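Local coordinates for protein thiosulfate sulfurtransferase TUM1 (Saccharomyces cerevisiae, PDB 3UTN) that accepts persulfide sulfur from NFS1 and passes it to UBA4 in the pathway that 2-thiolates the wobble uridine of tRNAs, at residues T278-K292 against V300-E312. Sequence-based numbering, arbitrary orientation. Where two conformers were deposited one is given.
Sequences TICSCGTGVSGVIIK and VPNVRLYDGSWTE. With DMS (dimethyl sulfoxide), chain E.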
ATOM      1  N   THR A 278       5.925  14.326  -2.312  1.00 25.08           N
ATOM      2  CA  THR A 278       4.806  13.977  -1.479  1.00 24.31           C
ATOM      3  C   THR A 278       5.194  12.905  -0.501  1.00 23.19           C
ATOM      4  O   THR A 278       5.981  12.015  -0.802  1.00 22.84           O
ATOM      5  CB  THR A 278       3.591  13.578  -2.330  1.00 24.87           C
ATOM      6  OG1 THR A 278       3.167  14.725  -3.068  1.00 25.88           O
ATOM      7  CG2 THR A 278       2.434  13.106  -1.462  1.00 24.08           C
ATOM      8  N   ILE A 279       4.669  13.035   0.701  1.00 22.83           N
ATOM      9  CA  ILE A 279       4.820  12.004   1.679  1.00 22.76           C
ATOM     10  C   ILE A 279       3.435  11.526   2.008  1.00 22.17           C
ATOM     11  O   ILE A 279       2.529  12.314   2.255  1.00 22.93           O
ATOM     12  CB  ILE A 279       5.541  12.498   2.935  1.00 22.91           C
ATOM     13  CG1 ILE A 279       6.978  12.873   2.574  1.00 22.67           C
ATOM     14  CG2 ILE A 279       5.493  11.430   4.016  1.00 22.25           C
ATOM     15  CD1 ILE A 279       7.713  13.644   3.641  1.00 23.35           C
ATOM     16  N   CYS A 280       3.273  10.220   1.950  1.00 21.73           N
ATOM     17  CA  CYS A 280       2.064   9.608   2.407  1.00 22.66           C
ATOM     18  C   CYS A 280       2.357   8.864   3.669  1.00 22.65           C
ATOM     19  O   CYS A 280       3.407   8.252   3.827  1.00 22.45           O
ATOM     20  CB  CYS A 280       1.500   8.685   1.348  1.00 22.43           C
ATOM     21  SG  CYS A 280       0.954   9.662  -0.057  1.00 23.71           S
ATOM     22  N   SER A 281       1.415   8.956   4.580  1.00 23.54           N
ATOM     23  CA  SER A 281       1.487   8.244   5.816  1.00 25.01           C
ATOM     24  C   SER A 281       0.065   7.819   6.088  1.00 25.51           C
ATOM     25  O   SER A 281      -0.860   8.208   5.376  1.00 24.80           O
ATOM     26  CB  SER A 281       1.989   9.170   6.917  1.00 24.95           C
ATOM     27  OG  SER A 281       1.113  10.273   7.064  1.00 28.11           O
ATOM     28  N   CYS A 282      -0.105   7.000   7.104  1.00 26.49           N
ATOM     29  CA  CYS A 282      -1.423   6.730   7.629  1.00 27.43           C
ATOM     30  C   CYS A 282      -1.162   6.351   9.054  1.00 27.60           C
ATOM     31  O   CYS A 282      -0.309   6.958   9.698  1.00 28.67           O
ATOM     32  CB  CYS A 282      -2.095   5.597   6.871  1.00 27.55           C
ATOM     33  SG  CYS A 282      -1.018   4.177   6.653  1.00 30.52           S
ATOM     34  N   GLY A 283      -1.869   5.343   9.542  1.00 27.24           N
ATOM     35  CA  GLY A 283      -1.686   4.889  10.902  1.00 27.74           C
ATOM     36  C   GLY A 283      -0.466   4.009  10.984  1.00 28.25           C
ATOM     37  O   GLY A 283       0.316   4.105  11.928  1.00 27.18           O
ATOM     38  N   THR A 284      -0.294   3.176   9.962  1.00 29.29           N
ATOM     39  CA  THR A 284       0.639   2.062  10.021  1.00 30.98           C
ATOM     40  C   THR A 284       1.497   1.935   8.766  1.00 31.17           C
ATOM     41  O   THR A 284       2.428   1.133   8.729  1.00 31.70           O
ATOM     42  CB  THR A 284      -0.123   0.734  10.225  1.00 32.41           C
ATOM     43  OG1 THR A 284      -0.968   0.493   9.095  1.00 34.03           O
ATOM     44  CG2 THR A 284      -0.991   0.783  11.471  1.00 32.51           C
ATOM     45  N   GLY A 285       1.174   2.710   7.736  1.00 30.57           N
ATOM     46  CA  GLY A 285       1.916   2.664   6.483  1.00 29.73           C
ATOM     47  C   GLY A 285       1.261   1.825   5.402  1.00 29.61           C
ATOM     48  O   GLY A 285       1.709   1.848   4.254  1.00 29.90           O
ATOM     49  N   VAL A 286       0.211   1.079   5.750  1.00 28.01           N
ATOM     50  CA  VAL A 286      -0.477   0.251   4.755  0.52 27.32           C
ATOM     51  C   VAL A 286      -1.404   1.084   3.871  1.00 26.24           C
ATOM     52  O   VAL A 286      -1.254   1.092   2.655  1.00 25.40           O
ATOM     53  CB  VAL A 286      -1.210  -0.971   5.362  0.52 27.79           C
ATOM     54  CG1 VAL A 286      -0.201  -1.982   5.888  0.52 27.77           C
ATOM     55  CG2 VAL A 286      -2.195  -0.564   6.453  0.52 28.47           C
ATOM     56  N   SER A 287      -2.341   1.801   4.485  1.00 25.03           N
ATOM     57  CA  SER A 287      -3.273   2.614   3.728  1.00 23.74           C
ATOM     58  C   SER A 287      -2.574   3.829   3.137  1.00 22.69           C
ATOM     59  O   SER A 287      -3.048   4.412   2.166  1.00 21.83           O
ATOM     60  CB  SER A 287      -4.460   3.031   4.590  1.00 23.95           C
ATOM     61  OG  SER A 287      -4.073   3.991   5.535  1.00 25.01           O
ATOM     62  N   GLY A 288      -1.448   4.212   3.733  1.00 21.90           N
ATOM     63  CA  GLY A 288      -0.621   5.272   3.181  1.00 20.80           C
ATOM     64  C   GLY A 288      -0.199   4.939   1.763  1.00 19.77           C
ATOM     65  O   GLY A 288      -0.108   5.816   0.915  1.00 19.72           O
ATOM     66  N   VAL A 289       0.059   3.665   1.501  1.00 19.10           N
ATOM     67  CA  VAL A 289       0.457   3.259   0.169  1.00 19.12           C
ATOM     68  C   VAL A 289      -0.730   3.309  -0.776  1.00 18.58           C
ATOM     69  O   VAL A 289      -0.568   3.529  -1.968  1.00 18.14           O
ATOM     70  CB  VAL A 289       1.086   1.865   0.141  1.00 19.17           C
ATOM     71  CG1 VAL A 289       1.466   1.510  -1.283  1.00 18.97           C
ATOM     72  CG2 VAL A 289       2.314   1.835   1.033  1.00 19.50           C
ATOM     73  N   ILE A 290      -1.923   3.118  -0.231  1.00 18.49           N
ATOM     74  CA  ILE A 290      -3.121   3.226  -1.036  1.00 18.49           C
ATOM     75  C   ILE A 290      -3.146   4.608  -1.664  1.00 18.58           C
ATOM     76  O   ILE A 290      -3.288   4.740  -2.879  1.00 18.59           O
ATOM     77  CB  ILE A 290      -4.399   3.004  -0.223  1.00 18.78           C
ATOM     78  CG1 ILE A 290      -4.380   1.616   0.424  1.00 18.60           C
ATOM     79  CG2 ILE A 290      -5.620   3.193  -1.117  1.00 18.66           C
ATOM     80  CD1 ILE A 290      -5.491   1.403   1.426  1.00 19.68           C
ATOM     81  N   ILE A 291      -2.974   5.636  -0.841  1.00 18.57           N
ATOM     82  CA  ILE A 291      -3.027   6.990  -1.367  1.00 18.81           C
ATOM     83  C   ILE A 291      -1.778   7.327  -2.128  1.00 18.93           C
ATOM     84  O   ILE A 291      -1.840   8.015  -3.130  1.00 19.33           O
ATOM     85  CB  ILE A 291      -3.338   8.055  -0.301  1.00 18.85           C
ATOM     86  CG1 ILE A 291      -2.251   8.141   0.771  1.00 18.59           C
ATOM     87  CG2 ILE A 291      -4.692   7.764   0.304  1.00 18.98           C
ATOM     88  CD1 ILE A 291      -2.336   9.409   1.595  1.00 18.30           C
ATOM     89  N   LYS A 292      -0.646   6.820  -1.654  1.00 19.32           N
ATOM     90  CA  LYS A 292       0.605   7.009  -2.346  1.00 19.80           C
ATOM     91  C   LYS A 292       0.441   6.526  -3.783  1.00 19.43           C
ATOM     92  O   LYS A 292       0.812   7.208  -4.730  1.00 19.65           O
ATOM     93  CB  LYS A 292       1.694   6.224  -1.638  1.00 20.44           C
ATOM     94  CG  LYS A 292       3.010   6.191  -2.370  1.00 21.56           C
ATOM     95  CD  LYS A 292       4.015   5.404  -1.562  1.00 22.74           C
ATOM     96  CE  LYS A 292       5.393   5.578  -2.149  1.00 23.56           C
ATOM     97  NZ  LYS A 292       5.440   5.044  -3.533  1.00 24.44           N
ATOM     98  N   VAL A 300       1.342  12.241  -9.524  1.00 26.38           N
ATOM     99  CA  VAL A 300       2.040  12.976  -8.479  1.00 26.09           C
ATOM    100  C   VAL A 300       3.417  12.339  -8.340  1.00 26.04           C
ATOM    101  O   VAL A 300       3.529  11.144  -8.082  1.00 25.74           O
ATOM    102  CB  VAL A 300       1.284  12.960  -7.137  1.00 26.57           C
ATOM    103  CG1 VAL A 300       2.049  13.737  -6.080  1.00 26.56           C
ATOM    104  CG2 VAL A 300      -0.118  13.526  -7.306  1.00 26.26           C
ATOM    105  N   PRO A 301       4.472  13.133  -8.555  1.00 27.01           N
ATOM    106  CA  PRO A 301       5.807  12.563  -8.514  1.00 27.33           C
ATOM    107  C   PRO A 301       6.358  12.505  -7.106  1.00 26.65           C
ATOM    108  O   PRO A 301       5.848  13.176  -6.210  1.00 26.77           O
ATOM    109  CB  PRO A 301       6.631  13.540  -9.352  1.00 27.60           C
ATOM    110  CG  PRO A 301       5.915  14.839  -9.238  1.00 28.69           C
ATOM    111  CD  PRO A 301       4.478  14.564  -8.906  1.00 27.56           C
ATOM    112  N   ASN A 302       7.398  11.695  -6.934  1.00 26.65           N
ATOM    113  CA  ASN A 302       8.190  11.677  -5.716  1.00 26.76           C
ATOM    114  C   ASN A 302       7.300  11.588  -4.503  1.00 25.84           C
ATOM    115  O   ASN A 302       7.352  12.415  -3.588  1.00 25.26           O
ATOM    116  CB  ASN A 302       9.094  12.900  -5.660  1.00 27.59           C
ATOM    117  CG  ASN A 302       9.960  13.017  -6.889  1.00 28.55           C
ATOM    118  OD1 ASN A 302      10.621  12.059  -7.284  1.00 29.31           O
ATOM    119  ND2 ASN A 302       9.944  14.183  -7.512  1.00 28.92           N
ATOM    120  N   VAL A 303       6.448  10.578  -4.538  1.00 24.50           N
ATOM    121  CA  VAL A 303       5.601  10.288  -3.422  1.00 23.70           C
ATOM    122  C   VAL A 303       6.348   9.242  -2.645  1.00 23.41           C
ATOM    123  O   VAL A 303       6.769   8.228  -3.187  1.00 24.54           O
ATOM    124  CB  VAL A 303       4.242   9.748  -3.858  1.00 23.42           C
ATOM    125  CG1 VAL A 303       3.320   9.646  -2.655  1.00 23.08           C
ATOM    126  CG2 VAL A 303       3.641  10.662  -4.905  1.00 23.34           C
ATOM    127  N   ARG A 304       6.553   9.521  -1.374  1.00 22.99           N
ATOM    128  CA  ARG A 304       7.151   8.545  -0.514  1.00 23.11           C
ATOM    129  C   ARG A 304       6.165   8.194   0.554  1.00 22.35           C
ATOM    130  O   ARG A 304       5.216   8.930   0.818  1.00 22.46           O
ATOM    131  CB  ARG A 304       8.432   9.082   0.089  1.00 23.83           C
ATOM    132  CG  ARG A 304       9.560   9.180  -0.915  1.00 24.50           C
ATOM    133  CD  ARG A 304      10.805   9.689  -0.226  1.00 24.97           C
ATOM    134  NE  ARG A 304      10.541  10.973   0.411  1.00 24.65           N
ATOM    135  CZ  ARG A 304      11.217  11.437   1.453  1.00 24.75           C
ATOM    136  NH1 ARG A 304      12.191  10.711   1.994  1.00 24.60           N
ATOM    137  NH2 ARG A 304      10.900  12.615   1.963  1.00 24.74           N
ATOM    138  N   LEU A 305       6.373   7.034   1.139  1.00 21.99           N
ATOM    139  CA  LEU A 305       5.557   6.614   2.231  1.00 21.27           C
ATOM    140  C   LEU A 305       6.339   6.824   3.494  1.00 21.49           C
ATOM    141  O   LEU A 305       7.451   6.317   3.639  1.00 21.78           O
ATOM    142  CB  LEU A 305       5.190   5.147   2.100  1.00 20.72           C
ATOM    143  CG  LEU A 305       4.349   4.671   3.277  1.00 21.03           C
ATOM    144  CD1 LEU A 305       2.889   5.007   3.049  1.00 21.22           C
ATOM    145  CD2 LEU A 305       4.541   3.187   3.459  1.00 21.32           C
ATOM    146  N   TYR A 306       5.754   7.578   4.408  1.00 21.24           N
ATOM    147  CA  TYR A 306       6.242   7.593   5.754  1.00 21.92           C
ATOM    148  C   TYR A 306       5.749   6.284   6.342  1.00 21.70           C
ATOM    149  O   TYR A 306       4.619   6.175   6.798  1.00 21.17           O
ATOM    150  CB  TYR A 306       5.714   8.793   6.531  1.00 21.95           C
ATOM    151  CG  TYR A 306       6.021   8.701   8.000  1.00 22.33           C
ATOM    152  CD1 TYR A 306       7.176   8.063   8.446  1.00 22.85           C
ATOM    153  CD2 TYR A 306       5.165   9.248   8.941  1.00 21.91           C
ATOM    154  CE1 TYR A 306       7.468   7.979   9.787  1.00 23.05           C
ATOM    155  CE2 TYR A 306       5.456   9.171  10.292  1.00 22.79           C
ATOM    156  CZ  TYR A 306       6.605   8.528  10.703  1.00 22.73           C
ATOM    157  OH  TYR A 306       6.904   8.434  12.031  1.00 24.34           O
ATOM    158  N   ASP A 307       6.617   5.285   6.301  1.00 21.79           N
ATOM    159  CA  ASP A 307       6.216   3.946   6.651  1.00 22.44           C
ATOM    160  C   ASP A 307       5.836   3.872   8.118  1.00 22.79           C
ATOM    161  O   ASP A 307       4.778   3.351   8.457  1.00 22.71           O
ATOM    162  CB  ASP A 307       7.323   2.961   6.314  1.00 23.24           C
ATOM    163  CG  ASP A 307       6.886   1.533   6.460  1.00 23.55           C
ATOM    164  OD1 ASP A 307       5.673   1.259   6.371  1.00 23.67           O
ATOM    165  OD2 ASP A 307       7.763   0.682   6.667  1.00 24.66           O
ATOM    166  N   GLY A 308       6.687   4.429   8.978  1.00 23.36           N
ATOM    167  CA  GLY A 308       6.419   4.459  10.412  1.00 23.08           C
ATOM    168  C   GLY A 308       5.021   4.968  10.646  1.00 23.01           C
ATOM    169  O   GLY A 308       4.289   4.470  11.507  1.00 22.96           O
ATOM    170  N   SER A 309       4.650   5.961   9.843  1.00 23.22           N
ATOM    171  CA  SER A 309       3.316   6.526   9.858  1.00 23.18           C
ATOM    172  C   SER A 309       2.937   7.020  11.244  1.00 23.57           C
ATOM    173  O   SER A 309       3.796   7.201  12.118  1.00 22.76           O
ATOM    174  CB  SER A 309       2.299   5.526   9.305  1.00 23.60           C
ATOM    175  OG  SER A 309       2.324   5.546   7.893  1.00 24.22           O
ATOM    176  N   TRP A 310       1.644   7.220  11.437  1.00 23.72           N
ATOM    177  CA  TRP A 310       1.142   7.860  12.624  1.00 24.43           C
ATOM    178  C   TRP A 310       1.560   7.157  13.876  1.00 24.70           C
ATOM    179  O   TRP A 310       1.956   7.794  14.848  1.00 24.76           O
ATOM    180  CB  TRP A 310      -0.365   7.962  12.563  1.00 25.26           C
ATOM    181  CG  TRP A 310      -0.901   8.684  13.752  1.00 25.91           C
ATOM    182  CD1 TRP A 310      -1.778   8.209  14.708  1.00 26.51           C
ATOM    183  CD2 TRP A 310      -0.567  10.039  14.175  1.00 26.09           C
ATOM    184  NE1 TRP A 310      -2.026   9.162  15.655  1.00 26.35           N
ATOM    185  CE2 TRP A 310      -1.331  10.284  15.394  1.00 26.17           C
ATOM    186  CE3 TRP A 310       0.248  11.044  13.675  1.00 25.66           C
ATOM    187  CZ2 TRP A 310      -1.259  11.487  16.074  1.00 26.63           C
ATOM    188  CZ3 TRP A 310       0.316  12.245  14.371  1.00 25.43           C
ATOM    189  CH2 TRP A 310      -0.423  12.462  15.538  1.00 26.54           C
ATOM    190  N   THR A 311       1.492   5.833  13.848  1.00 24.99           N
ATOM    191  CA  THR A 311       1.838   5.026  15.006  1.00 26.22           C
ATOM    192  C   THR A 311       3.256   5.300  15.466  1.00 25.87           C
ATOM    193  O   THR A 311       3.483   5.659  16.621  1.00 25.76           O
ATOM    194  CB  THR A 311       1.674   3.534  14.712  1.00 26.16           C
ATOM    195  OG1 THR A 311       0.307   3.288  14.368  1.00 26.93           O
ATOM    196  CG2 THR A 311       2.053   2.718  15.933  1.00 26.95           C
ATOM    197  N   GLU A 312       4.205   5.136  14.556  1.00 25.71           N
ATOM    198  CA  GLU A 312       5.579   5.415  14.889  1.00 26.21           C
ATOM    199  C   GLU A 312       5.722   6.875  15.250  1.00 26.50           C
ATOM    200  O   GLU A 312       6.427   7.216  16.195  1.00 26.10           O
ATOM    201  CB  GLU A 312       6.499   5.088  13.733  1.00 26.71           C
ATOM    202  CG  GLU A 312       7.952   5.290  14.086  1.00 27.25           C
ATOM    203  CD  GLU A 312       8.818   5.497  12.877  1.00 27.73           C
ATOM    204  OE1 GLU A 312       8.413   6.251  11.964  1.00 28.03           O
ATOM    205  OE2 GLU A 312       9.914   4.914  12.851  1.00 28.58           O
TER
HETATM  206  S   DMS E 404       8.619  17.425  -6.579  1.00 43.60           S
HETATM  207  O   DMS E 404       8.932  16.003  -6.347  1.00 44.30           O
HETATM  208  C1  DMS E 404       9.764  18.068  -7.675  1.00 44.41           C
HETATM  209  C2  DMS E 404       7.204  17.515  -7.517  1.00 42.92           C
HETATM  210  O   HOH W   1       4.620  15.198  -5.189  1.00 24.84           O
HETATM  211  O   HOH W   2       8.702  12.551  -0.822  1.00 25.00           O
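Ser309 meets the loop of Cys282 with its OG swung anti to its own carbonyl carbon (chi1 -81°), and Leu305 reaches helix 286-292 with CG anti to its backbone N (chi1 178°). The serine OG takes the Cys282 N-H at 2.9 Å, nearly straight at 166°, and gives its own proton to Tyr306 O. Two bonds thus fix the hydroxyl between the Cys282 amide and the Tyr306 carbonyl. With an alanine in its place, the Cys282 amide would probably lose its acceptor and Tyr306 O the hydroxyl that donates to it. Next along, Trp310 N donates to Cys282 O in the carbonyl plane, while Gly283 O is gripped twice by Thr311, through N at 2.8 Å and through OG1 from above the carbonyl plane at 2.6 Å. Leading into the loop, strand 278-281 pairs in parallel with strand 303-306, with Cys280 N bonded to Arg304 O at 2.6 Å. Leu305 lays CD1 against the backbone of Gly288, where a side chain would clash with it, and its CD2 meets Val289 CG2 at 3.6 Å, the two side chains crossing at about a right angle. Lys292 runs past Val303 in the opposite direction, CG tight on CG1 at 3.5 Å, and its NZ goes on to salt bridges with Glu184 and Glu296. This is the right-handed beta-alpha-beta crossover of the catalytic rhodanese domain. Cys282, the persulfide-forming cysteine, sits in the loop between strand and helix, and one amide and two carbonyls of that loop, bonded to Ser309, Trp310 and Thr311, tie it to residues 309-311, which probably holds the backbone that carries the catalytic cysteine in one shape.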